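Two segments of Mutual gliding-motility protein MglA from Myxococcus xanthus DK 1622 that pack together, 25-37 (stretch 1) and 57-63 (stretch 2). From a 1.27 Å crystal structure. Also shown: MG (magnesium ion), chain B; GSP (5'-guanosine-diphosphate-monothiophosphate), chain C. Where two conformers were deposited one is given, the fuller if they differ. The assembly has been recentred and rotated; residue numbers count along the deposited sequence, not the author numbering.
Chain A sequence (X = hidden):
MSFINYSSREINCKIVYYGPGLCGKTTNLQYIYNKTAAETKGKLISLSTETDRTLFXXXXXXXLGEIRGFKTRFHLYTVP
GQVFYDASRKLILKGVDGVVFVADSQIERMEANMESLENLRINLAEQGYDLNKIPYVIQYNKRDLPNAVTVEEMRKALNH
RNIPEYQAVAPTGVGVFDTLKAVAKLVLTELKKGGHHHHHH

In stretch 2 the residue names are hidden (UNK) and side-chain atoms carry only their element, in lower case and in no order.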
ATOM      1  N   LYS A  25       4.565  -2.541   6.572  1.00 10.46           N
ATOM      2  CA  LYS A  25       4.590  -2.006   5.208  1.00 10.13           C
ATOM      3  C   LYS A  25       5.901  -2.330   4.496  1.00 10.77           C
ATOM      4  O   LYS A  25       5.904  -2.902   3.390  1.00 11.10           O
ATOM      5  CB  LYS A  25       4.380  -0.487   5.250  1.00 10.52           C
ATOM      6  CG  LYS A  25       3.048  -0.068   5.877  1.00 11.93           C
ATOM      7  CD  LYS A  25       2.886   1.439   6.054  1.00 13.43           C
ATOM      8  CE  LYS A  25       3.871   2.071   7.002  1.00 13.79           C
ATOM      9  NZ  LYS A  25       3.687   1.708   8.433  1.00 11.90           N
ATOM     10  N   THR A  26       7.026  -1.964   5.107  1.00 10.56           N
ATOM     11  CA  THR A  26       8.331  -2.250   4.524  1.00 10.92           C
ATOM     12  C   THR A  26       8.494  -3.746   4.294  1.00 11.61           C
ATOM     13  O   THR A  26       8.998  -4.167   3.250  1.00 11.52           O
ATOM     14  CB  THR A  26       9.421  -1.694   5.437  1.00 11.47           C
ATOM     15  OG1 THR A  26       9.315  -0.258   5.456  1.00 12.36           O
ATOM     16  CG2 THR A  26      10.825  -2.099   4.954  1.00 12.77           C
ATOM     17  N   THR A  27       8.045  -4.566   5.256  1.00 11.20           N
ATOM     18  CA  THR A  27       8.193  -6.018   5.141  1.00 10.52           C
ATOM     19  C   THR A  27       7.438  -6.547   3.930  1.00 10.63           C
ATOM     20  O   THR A  27       7.928  -7.447   3.234  1.00 11.47           O
ATOM     21  CB  THR A  27       7.668  -6.675   6.414  1.00 11.70           C
ATOM     22  OG1 THR A  27       8.420  -6.227   7.543  1.00 12.58           O
ATOM     23  CG2 THR A  27       7.809  -8.196   6.363  1.00 12.98           C
ATOM     24  N   ASN A  28       6.252  -6.000   3.646  1.00 11.17           N
ATOM     25  CA  ASN A  28       5.532  -6.390   2.439  1.00 10.28           C
ATOM     26  C   ASN A  28       6.403  -6.185   1.202  1.00 11.07           C
ATOM     27  O   ASN A  28       6.531  -7.075   0.354  1.00 11.24           O
ATOM     28  CB  ASN A  28       4.233  -5.582   2.285  1.00 11.28           C
ATOM     29  CG  ASN A  28       3.004  -6.277   2.866  1.00 10.57           C
ATOM     30  OD1 ASN A  28       2.281  -6.957   2.140  1.00 11.05           O
ATOM     31  ND2 ASN A  28       2.730  -6.059   4.135  1.00 10.90           N
ATOM     32  N   LEU A  29       6.965  -4.980   1.043  1.00 10.79           N
ATOM     33  CA  LEU A  29       7.781  -4.703  -0.146  1.00 11.39           C
ATOM     34  C   LEU A  29       9.042  -5.559  -0.193  1.00 11.97           C
ATOM     35  O   LEU A  29       9.486  -5.950  -1.278  1.00 12.32           O
ATOM     36  CB  LEU A  29       8.113  -3.220  -0.255  1.00 12.15           C
ATOM     37  CG  LEU A  29       7.091  -2.388  -1.033  1.00 13.37           C
ATOM     38  CD1 LEU A  29       5.732  -2.360  -0.381  1.00 13.68           C
ATOM     39  CD2 LEU A  29       7.612  -0.974  -1.276  1.00 13.66           C
ATOM     40  N   GLN A  30       9.641  -5.847   0.961  1.00 11.56           N
ATOM     41  CA  GLN A  30      10.827  -6.708   0.983  0.57 11.17           C
ATOM     42  C   GLN A  30      10.491  -8.101   0.475  1.00 11.65           C
ATOM     43  O   GLN A  30      11.254  -8.694  -0.301  1.00 13.04           O
ATOM     44  CB  GLN A  30      11.413  -6.762   2.401  0.57 14.06           C
ATOM     45  CG  GLN A  30      12.044  -5.448   2.815  0.57 13.19           C
ATOM     46  CD  GLN A  30      12.426  -5.307   4.290  0.57 19.48           C
ATOM     47  OE1 GLN A  30      11.826  -5.902   5.197  0.57 19.34           O
ATOM     48  NE2 GLN A  30      13.425  -4.459   4.532  0.57 18.11           N
ATOM     49  N   TYR A  31       9.353  -8.662   0.902  1.00 11.80           N
ATOM     50  CA  TYR A  31       8.961  -9.985   0.432  1.00 11.16           C
ATOM     51  C   TYR A  31       8.671  -9.946  -1.063  1.00 11.99           C
ATOM     52  O   TYR A  31       9.115 -10.820  -1.821  1.00 12.41           O
ATOM     53  CB  TYR A  31       7.727 -10.486   1.198  1.00 12.17           C
ATOM     54  CG  TYR A  31       7.418 -11.921   0.843  1.00 11.36           C
ATOM     55  CD1 TYR A  31       8.050 -12.954   1.510  1.00 12.43           C
ATOM     56  CD2 TYR A  31       6.572 -12.237  -0.217  1.00 11.64           C
ATOM     57  CE1 TYR A  31       7.841 -14.266   1.145  1.00 13.23           C
ATOM     58  CE2 TYR A  31       6.335 -13.557  -0.561  1.00 12.85           C
ATOM     59  CZ  TYR A  31       6.981 -14.555   0.114  1.00 12.92           C
ATOM     60  OH  TYR A  31       6.787 -15.880  -0.224  1.00 16.63           O
ATOM     61  N   ILE A  32       7.921  -8.934  -1.513  1.00 11.69           N
ATOM     62  CA  ILE A  32       7.630  -8.783  -2.943  1.00 11.96           C
ATOM     63  C   ILE A  32       8.931  -8.735  -3.740  1.00 13.06           C
ATOM     64  O   ILE A  32       9.096  -9.433  -4.755  1.00 13.84           O
ATOM     65  CB  ILE A  32       6.760  -7.542  -3.192  1.00 12.23           C
ATOM     66  CG1 ILE A  32       5.378  -7.731  -2.564  1.00 12.82           C
ATOM     67  CG2 ILE A  32       6.617  -7.289  -4.685  1.00 13.29           C
ATOM     68  CD1 ILE A  32       4.589  -6.433  -2.412  1.00 13.05           C
ATOM     69  N   TYR A  33       9.870  -7.906  -3.314  1.00 12.01           N
ATOM     70  CA  TYR A  33      11.140  -7.829  -4.028  1.00 13.12           C
ATOM     71  C   TYR A  33      11.853  -9.173  -4.031  1.00 14.56           C
ATOM     72  O   TYR A  33      12.352  -9.629  -5.069  1.00 15.27           O
ATOM     73  CB  TYR A  33      12.032  -6.756  -3.405  1.00 14.34           C
ATOM     74  CG  TYR A  33      13.381  -6.705  -4.064  1.00 14.95           C
ATOM     75  CD1 TYR A  33      13.541  -6.138  -5.321  1.00 14.46           C
ATOM     76  CD2 TYR A  33      14.490  -7.248  -3.447  1.00 17.70           C
ATOM     77  CE1 TYR A  33      14.770  -6.119  -5.949  1.00 16.16           C
ATOM     78  CE2 TYR A  33      15.729  -7.220  -4.061  1.00 20.86           C
ATOM     79  CZ  TYR A  33      15.847  -6.645  -5.306  1.00 19.72           C
ATOM     80  OH  TYR A  33      17.087  -6.613  -5.935  1.00 25.95           O
ATOM     81  N   ASN A  34      11.926  -9.821  -2.872  1.00 13.64           N
ATOM     82  CA  ASN A  34      12.713 -11.044  -2.778  1.00 13.96           C
ATOM     83  C   ASN A  34      12.150 -12.143  -3.659  1.00 15.11           C
ATOM     84  O   ASN A  34      12.910 -12.964  -4.200  1.00 17.14           O
ATOM     85  CB  ASN A  34      12.770 -11.519  -1.323  1.00 15.87           C
ATOM     86  CG  ASN A  34      13.633 -10.646  -0.457  1.00 20.20           C
ATOM     87  OD1 ASN A  34      14.435  -9.865  -0.950  1.00 23.10           O
ATOM     88  ND2 ASN A  34      13.484 -10.789   0.857  1.00 24.76           N
ATOM     89  N   LYS A  35      10.828 -12.217  -3.777  1.00 14.29           N
ATOM     90  CA  LYS A  35      10.165 -13.337  -4.424  1.00 14.73           C
ATOM     91  C   LYS A  35       9.634 -13.044  -5.820  1.00 16.81           C
ATOM     92  O   LYS A  35       9.044 -13.936  -6.437  1.00 21.00           O
ATOM     93  CB  LYS A  35       9.056 -13.890  -3.526  1.00 14.99           C
ATOM     94  CG  LYS A  35       9.565 -14.460  -2.235  1.00 19.16           C
ATOM     95  CD  LYS A  35      10.525 -15.608  -2.421  1.00 27.30           C
ATOM     96  CE  LYS A  35      10.912 -16.174  -1.065  1.00 42.10           C
ATOM     97  NZ  LYS A  35      11.054 -17.648  -1.111  1.00 57.98           N
ATOM     98  N   THR A  36       9.864 -11.870  -6.366  1.00 16.31           N
ATOM     99  CA  THR A  36       9.455 -11.576  -7.731  1.00 18.84           C
ATOM    100  C   THR A  36      10.583 -11.942  -8.675  1.00 20.18           C
ATOM    101  O   THR A  36      11.759 -11.758  -8.364  1.00 19.48           O
ATOM    102  CB  THR A  36       9.096 -10.095  -7.858  1.00 15.12           C
ATOM    103  OG1 THR A  36       7.908  -9.852  -7.113  1.00 16.98           O
ATOM    104  CG2 THR A  36       8.849  -9.699  -9.299  1.00 16.73           C
ATOM    105  N   ALA A  37      10.207 -12.433  -9.856  1.00 27.28           N
ATOM    106  CA  ALA A  37      11.182 -12.769 -10.882  1.00 32.50           C
ATOM    107  C   ALA A  37      12.016 -11.551 -11.256  1.00 28.84           C
ATOM    108  O   ALA A  37      11.510 -10.431 -11.347  1.00 23.16           O
ATOM    109  CB  ALA A  37      10.439 -13.281 -12.116  1.00 43.43           C
ATOM    110  N   UNK A  57      11.414   5.575   3.977  1.00 16.50           N
ATOM    111  CA  UNK A  57      10.322   4.878   3.310  1.00 14.79           C
ATOM    112  C   UNK A  57      10.882   4.217   2.055  1.00 15.13           C
ATOM    113  O   UNK A  57      12.030   4.437   1.661  1.00 16.74           O
ATOM    114  c   UNK A  57      10.056   8.079   2.488  1.00 18.99           C
ATOM    115  c   UNK A  57       9.153   5.804   3.005  1.00 18.55           C
ATOM    116  c   UNK A  57       9.478   6.902   2.045  1.00 17.33           C
ATOM    117  c   UNK A  57       9.504   7.760  -0.180  1.00 20.40           C
ATOM    118  c   UNK A  57       9.219   6.749   0.707  1.00 16.87           C
ATOM    119  c   UNK A  57      10.341   9.090   1.613  1.00 19.58           C
ATOM    120  c   UNK A  57      10.072   8.943   0.283  1.00 18.83           C
ATOM    121  N   UNK A  58      10.068   3.383   1.434  1.00 13.51           N
ATOM    122  CA  UNK A  58      10.544   2.459   0.418  1.00 12.26           C
ATOM    123  C   UNK A  58       9.921   2.759  -0.930  1.00 12.10           C
ATOM    124  O   UNK A  58       8.824   3.301  -1.021  1.00 13.24           O
ATOM    125  c   UNK A  58      10.149   1.024   0.790  1.00 13.74           C
ATOM    126  o   UNK A  58       9.614   0.625   3.064  1.00 14.52           O
ATOM    127  o   UNK A  58      11.733   0.513   2.454  1.00 16.62           O
ATOM    128  c   UNK A  58      10.523   0.683   2.191  1.00 15.69           C
ATOM    129  N   UNK A  59      10.646   2.354  -1.979  1.00 12.42           N
ATOM    130  CA  UNK A  59      10.235   2.465  -3.373  1.00 13.11           C
ATOM    131  C   UNK A  59      10.610   1.189  -4.112  1.00 12.40           C
ATOM    132  O   UNK A  59      11.741   0.704  -3.995  1.00 12.85           O
ATOM    133  c   UNK A  59       9.566   4.425  -6.007  1.00 16.16           C
ATOM    134  c   UNK A  59      11.580   3.241  -6.453  1.00 15.83           C
ATOM    135  c   UNK A  59      10.691   3.781  -5.528  1.00 14.73           C
ATOM    136  c   UNK A  59      10.934   3.668  -4.035  1.00 14.28           C
ATOM    137  c   UNK A  59      10.244   3.998  -8.288  1.00 20.25           C
ATOM    138  c   UNK A  59      11.352   3.354  -7.833  1.00 18.72           C
ATOM    139  c   UNK A  59       9.342   4.538  -7.387  1.00 18.33           C
ATOM    140  N   UNK A  60       9.654   0.655  -4.880  1.00 11.87           N
ATOM    141  CA  UNK A  60       9.894  -0.575  -5.633  1.00 12.98           C
ATOM    142  C   UNK A  60       9.087  -0.557  -6.926  1.00 13.75           C
ATOM    143  O   UNK A  60       7.849  -0.561  -6.882  1.00 12.73           O
ATOM    144  c   UNK A  60      10.823  -3.489  -6.106  1.00 16.03           C
ATOM    145  c   UNK A  60       9.458  -3.150  -5.540  1.00 14.18           C
ATOM    146  c   UNK A  60       9.471  -1.797  -4.818  1.00 13.03           C
ATOM    147  c   UNK A  60       9.022  -4.243  -4.573  1.00 15.32           C
ATOM    148  N   UNK A  61       9.745  -0.524  -8.093  1.00 13.50           N
ATOM    149  CA  UNK A  61       9.009  -0.600  -9.363  1.00 13.85           C
ATOM    150  C   UNK A  61       8.826  -2.029  -9.839  1.00 15.00           C
ATOM    151  O   UNK A  61       9.718  -2.868  -9.703  1.00 16.38           O
ATOM    152  c   UNK A  61      11.178  -0.244  -8.296  1.00 14.71           C
ATOM    153  c   UNK A  61      11.268   0.087  -9.776  1.00 18.80           C
ATOM    154  c   UNK A  61       9.912   0.183 -10.323  1.00 17.30           C
ATOM    155  N   UNK A  62       7.647  -2.305 -10.404  1.00 14.63           N
ATOM    156  CA  UNK A  62       7.281  -3.644 -10.817  1.00 16.34           C
ATOM    157  C   UNK A  62       6.464  -3.616 -12.096  1.00 15.72           C
ATOM    158  O   UNK A  62       5.733  -2.657 -12.364  1.00 16.85           O
ATOM    159  c   UNK A  62       5.776  -5.063  -7.474  1.00 17.31           C
ATOM    160  c   UNK A  62       6.356  -4.325  -9.780  1.00 18.02           C
ATOM    161  c   UNK A  62       8.029  -5.543  -8.392  1.00 17.65           C
ATOM    162  c   UNK A  62       6.886  -4.547  -8.381  1.00 16.44           C
ATOM    163  N   UNK A  63       6.545  -4.708 -12.836  1.00 16.60           N
ATOM    164  CA  UNK A  63       5.634  -4.985 -13.937  0.68 18.93           C
ATOM    165  C   UNK A  63       4.584  -5.965 -13.440  1.00 23.45           C
ATOM    166  O   UNK A  63       4.920  -7.045 -12.938  1.00 24.58           O
ATOM    167  c   UNK A  63       6.375  -5.571 -15.131  0.68 21.48           C
ATOM    168  o   UNK A  63       7.356  -4.669 -15.615  0.68 24.46           O
TER
HETATM  169 MG    MG B 301       8.906   1.031   7.073  1.00 12.47          MG
HETATM  170  PG  GSP C 302       7.309   2.162   9.749  1.00 12.13           P
HETATM  171  O3B GSP C 302       6.984   0.546   9.895  1.00 11.42           O
HETATM  172  S1G GSP C 302       7.869   2.724  11.449  1.00 14.65           S
HETATM  173  O2G GSP C 302       8.359   2.270   8.624  1.00 14.69           O
HETATM  174  O3G GSP C 302       5.993   2.797   9.289  1.00 13.52           O
HETATM  175  PB  GSP C 302       6.635  -0.569   8.825  1.00 11.11           P
HETATM  176  O1B GSP C 302       5.166  -0.669   8.644  1.00 10.39           O
HETATM  177  O2B GSP C 302       7.434  -0.383   7.591  1.00 11.13           O
HETATM  178  PA  GSP C 302       8.148  -3.010   9.188  1.00 12.17           P
HETATM  179  O1A GSP C 302       7.723  -3.649   7.952  1.00 12.44           O
HETATM  180  O2A GSP C 302       9.509  -2.469   9.255  1.00 14.33           O
HETATM  181  O3A GSP C 302       7.107  -1.889   9.620  1.00 11.27           O
HETATM  182  O5' GSP C 302       7.890  -4.079  10.346  1.00 12.22           O
HETATM  183  C5' GSP C 302       8.142  -3.742  11.701  1.00 13.11           C
HETATM  184  C4' GSP C 302       8.470  -4.995  12.504  1.00 14.77           C
HETATM  185  O4' GSP C 302       7.339  -5.888  12.486  1.00 14.17           O
HETATM  186  C3' GSP C 302       9.630  -5.758  11.919  1.00 14.90           C
HETATM  187  O3' GSP C 302      10.425  -6.288  12.967  1.00 23.55           O
HETATM  188  C2' GSP C 302       9.004  -6.905  11.128  1.00 15.24           C
HETATM  189  O2' GSP C 302       9.793  -8.050  10.995  1.00 16.83           O
HETATM  190  C1' GSP C 302       7.751  -7.149  11.983  1.00 12.82           C
HETATM  191  N9  GSP C 302       6.645  -7.768  11.264  1.00 12.11           N
HETATM  192  C8  GSP C 302       6.114  -7.328  10.091  1.00 11.63           C
HETATM  193  N7  GSP C 302       5.107  -8.144   9.716  1.00 11.28           N
HETATM  194  C5  GSP C 302       5.005  -9.117  10.676  1.00 10.46           C
HETATM  195  C6  GSP C 302       4.170 -10.224  10.814  1.00 11.70           C
HETATM  196  O6  GSP C 302       3.260 -10.551  10.015  1.00 11.84           O
HETATM  197  N1  GSP C 302       4.379 -10.996  11.914  1.00 10.71           N
HETATM  198  C2  GSP C 302       5.335 -10.711  12.856  1.00 11.78           C
HETATM  199  N2  GSP C 302       5.459 -11.506  13.904  1.00 12.55           N
HETATM  200  N3  GSP C 302       6.162  -9.646  12.739  1.00 11.81           N
HETATM  201  C4  GSP C 302       5.971  -8.886  11.644  1.00 11.48           C
HETATM  202  O   HOH W   1      13.539  -1.741   2.338  0.61 23.30           O
HETATM  203  O   HOH W   2       7.533   2.125   5.869  1.00 13.38           O
HETATM  204  O   HOH W   3      10.431   2.229   6.438  1.00 15.28           O
HETATM  205  O   HOH W   4      10.275  -0.038   8.212  1.00 14.14           O

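Position 57 carries seven side-chain carbons, one followed by a six-membered ring with no oxygen, and none of them touches stretch 1. This is Phe-57. Phe-57 CB stays 6.5 Å from Thr-26 OG1 and the ring leads away from the helix, out of contact, so stretch 1 places no demand on this side chain.

At position 58 the side chain has two carbons, the second bearing two oxygens: a carboxylate on a short stem. CB points toward the helix and packs against Leu-29, and one carboxylate oxygen meets the hydroxyl of Thr-26. The residue is Asp-58. Thr-26 OG1 donates a hydrogen bond to Asp-58 OD2 at 2.6 Å, while the same OG1 binds the magnesium ion (MG) at 2.1 Å. A hydroxyl can do both, giving a lone pair to the metal and its proton to the carboxylate. Asp-58 OD1 accepts from the O of water 1 at 2.9 Å, and Asp-58 CB lies 3.8 Å from Leu-29 CD2, so even the stem of this polar residue packs against the helix.

Position 59 again shows one carbon and a six-carbon ring, without contact to stretch 1. It is Phe-59, and its CB points away from the helix, as expected where successive strand residues alternate sides.

Position 60 has four carbons forked at the second. CB points toward the helix, near Leu-29, and the branch-end carbons lie against Ile-32 and Tyr-33. This is Leu-60, which has more area covered by stretch 1 than any other residue of the strand. Leu-60 CD2 sits 3.9 Å from Ile-32 CG2, Leu-60 CD1 lies 3.9 Å from Tyr-33 CD1, meeting that ring obliquely, and Leu-60 CB is 4.1 Å from Leu-29 CD2. The forked side chain fills the space between Leu-29, Ile-32 and Tyr-33.

At position 61 three carbons close a ring onto the backbone nitrogen, which can only be Pro-61. It makes no contact with the helix, and its nitrogen has no hydrogen to donate.

Position 62 repeats the four carbons forked at the second, with CB toward stretch 1 and branch-end carbons against Ile-32 and Thr-36. It is Leu-62. Leu-62 CD1 is 3.7 Å from Ile-32 CG2, and Leu-62 CD2 is 4.3 Å from Thr-36 CG2. Thr-36 turns its methyl to the leucine, while Thr-36 OG1 donates a hydrogen bond to Ile-32 O at 2.7 Å.

Position 63 has one carbon and one oxygen, and its side chain makes no contact with stretch 1. It is Ser-63, beyond the strand.

The contact thus rests on alternate strand positions, 58, 60 and 62, laid along a helix that runs in nearly the same direction, at 27°. Apolar packing by the leucines continues down the helix, while at its nucleotide-binding end Asp-58 holds the threonine that coordinates magnesium, tying strand to metal site.

Stretch 2, residues 57-63: FDFLPLS
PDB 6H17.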